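Side-chain contact in B-cell differentiation antigen CD72 (Mus musculus, PDB 5B1R), which acts as a B-cell receptor co-receptor that recognises the Sm/ribonucleoprotein self-antigen and dampens receptor signalling, and is represented here by its extracellular C-type lectin-like domain: residues S54-S57 with G58-E61. The protein carries 2 engineered substitutions. Residues are numbered along the deposited sequence; the frame is centred on the assembly and turned at random.
Sequences SLPS and GLEE
Backbone bonds tie Pro56 O to the N-H groups of Leu59 and Glu60, and Ser57 O to that of Glu61. Pro56 O accepts a nearly straight bond from Glu60 N (2.9 Å, 172° at the hydrogen). Leu59 N gives the same oxygen a weak second bond. Ser57 O takes Glu61 N at 3.0 Å. Glu61 CG lies beside that carbonyl oxygen. Pro56 is the N-cap residue of the short helix that starts at Ser57. This helix follows a loop of the C-type lectin-like domain, after strand 39-40.

The carboxylate of Glu60 reaches back over the helix start through two waters. Glu60 OE1 accepts from both water oxygens, each at 2.7 Å. One water also accepts from Leu55 N. The other donates to Leu55 O. With CG anti to the backbone N (chi1 -178°) and an extended chain beyond it, Glu60 crosses Leu55 at about a right angle. Glu60 OE1 comes 3.7 Å from Leu55 CB. Both side chains also touch Trp98 of strand 97-104.

The apolar contacts involve Pro56 and Leu59, both buried. Pro56 CG meets Leu59 CB at 4.2 Å. Both residues pack on Phe17 of strand 15-21 and on Phe43.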
ATOM      1  N   SER A  54       1.060  10.405  -0.220  1.00 10.33           N
ATOM      2  CA  SER A  54       0.206  10.939   0.830  1.00 10.89           C
ATOM      3  C   SER A  54      -0.683   9.802   1.312  1.00  9.85           C
ATOM      4  O   SER A  54      -1.468   9.267   0.533  1.00 10.51           O
ATOM      5  CB  SER A  54      -0.663  12.049   0.261  1.00 12.30           C
ATOM      6  OG  SER A  54      -1.612  12.458   1.222  1.00 14.10           O
ATOM      7  N   LEU A  55      -0.544   9.445   2.588  1.00 10.37           N
ATOM      8  CA  LEU A  55      -1.270   8.328   3.184  1.00 10.03           C
ATOM      9  C   LEU A  55      -2.350   8.851   4.114  1.00 10.73           C
ATOM     10  O   LEU A  55      -2.167   9.892   4.740  1.00 12.52           O
ATOM     11  CB  LEU A  55      -0.312   7.484   4.023  1.00 10.79           C
ATOM     12  CG  LEU A  55       0.937   6.956   3.305  1.00 11.96           C
ATOM     13  CD1 LEU A  55       1.893   6.319   4.296  1.00 13.92           C
ATOM     14  CD2 LEU A  55       0.548   5.937   2.242  1.00 12.84           C
ATOM     15  N   PRO A  56      -3.460   8.113   4.256  1.00 10.59           N
ATOM     16  CA  PRO A  56      -4.441   8.495   5.282  1.00 12.47           C
ATOM     17  C   PRO A  56      -3.853   8.292   6.674  1.00 11.18           C
ATOM     18  O   PRO A  56      -3.094   7.336   6.897  1.00 10.83           O
ATOM     19  CB  PRO A  56      -5.615   7.548   5.034  1.00 16.26           C
ATOM     20  CG  PRO A  56      -5.178   6.574   4.085  1.00 18.92           C
ATOM     21  CD  PRO A  56      -3.867   6.927   3.488  1.00 12.74           C
ATOM     22  N   SER A  57      -4.173   9.188   7.600  1.00 12.71           N
ATOM     23  CA  SER A  57      -3.599   9.146   8.941  0.50 13.29           C
ATOM     24  C   SER A  57      -3.828   7.821   9.653  1.00 11.78           C
ATOM     25  O   SER A  57      -2.943   7.315  10.348  1.00 13.09           O
ATOM     26  CB  SER A  57      -4.180  10.264   9.799  0.50 15.87           C
ATOM     27  OG  SER A  57      -3.890  11.533   9.246  0.50 18.85           O
ATOM     28  N   GLY A  58      -5.030   7.263   9.494  1.00 11.79           N
ATOM     29  CA  GLY A  58      -5.358   6.046  10.217  1.00 13.10           C
ATOM     30  C   GLY A  58      -4.451   4.901   9.824  1.00 11.49           C
ATOM     31  O   GLY A  58      -4.113   4.054  10.652  1.00 12.68           O
ATOM     32  N   LEU A  59      -4.066   4.872   8.551  1.00 10.65           N
ATOM     33  CA  LEU A  59      -3.132   3.869   8.065  1.00 10.71           C
ATOM     34  C   LEU A  59      -1.702   4.211   8.490  1.00 10.05           C
ATOM     35  O   LEU A  59      -0.977   3.358   9.032  1.00 10.94           O
ATOM     36  CB  LEU A  59      -3.222   3.749   6.538  1.00 10.47           C
ATOM     37  CG  LEU A  59      -2.174   2.856   5.874  1.00  9.39           C
ATOM     38  CD1 LEU A  59      -2.292   1.397   6.292  1.00 10.87           C
ATOM     39  CD2 LEU A  59      -2.308   2.999   4.367  1.00 10.65           C
ATOM     40  N   GLU A  60      -1.278   5.449   8.226  1.00 10.69           N
ATOM     41  CA  GLU A  60       0.098   5.849   8.461  1.00 11.60           C
ATOM     42  C   GLU A  60       0.508   5.590   9.907  1.00 12.02           C
ATOM     43  O   GLU A  60       1.612   5.114  10.172  1.00 13.63           O
ATOM     44  CB  GLU A  60       0.268   7.321   8.092  1.00 13.11           C
ATOM     45  CG  GLU A  60       1.695   7.815   8.250  1.00 13.54           C
ATOM     46  CD  GLU A  60       1.963   9.160   7.599  1.00 16.82           C
ATOM     47  OE1 GLU A  60       1.164   9.599   6.733  1.00 19.04           O
ATOM     48  OE2 GLU A  60       3.005   9.767   7.936  1.00 19.71           O
ATOM     49  N   GLU A  61      -0.399   5.863  10.841  1.00 11.92           N
ATOM     50  CA  GLU A  61      -0.081   5.739  12.256  1.00 13.58           C
ATOM     51  C   GLU A  61       0.118   4.307  12.720  1.00 13.04           C
ATOM     52  O   GLU A  61       0.704   4.089  13.782  1.00 14.90           O
ATOM     53  CB  GLU A  61      -1.164   6.399  13.095  1.00 18.21           C
ATOM     54  CG  GLU A  61      -1.199   7.912  12.947  1.00 23.95           C
ATOM     55  CD  GLU A  61      -2.259   8.572  13.823  1.00 34.99           C
ATOM     56  OE1 GLU A  61      -2.558   9.763  13.581  1.00 41.46           O
ATOM     57  OE2 GLU A  61      -2.792   7.910  14.746  1.00 38.47           O
TER
HETATM   58  O   HOH W   1       1.372  10.735   4.286  1.00 17.55           O
HETATM   59  O   HOH W   2      -1.137  10.972   7.222  1.00 25.95           O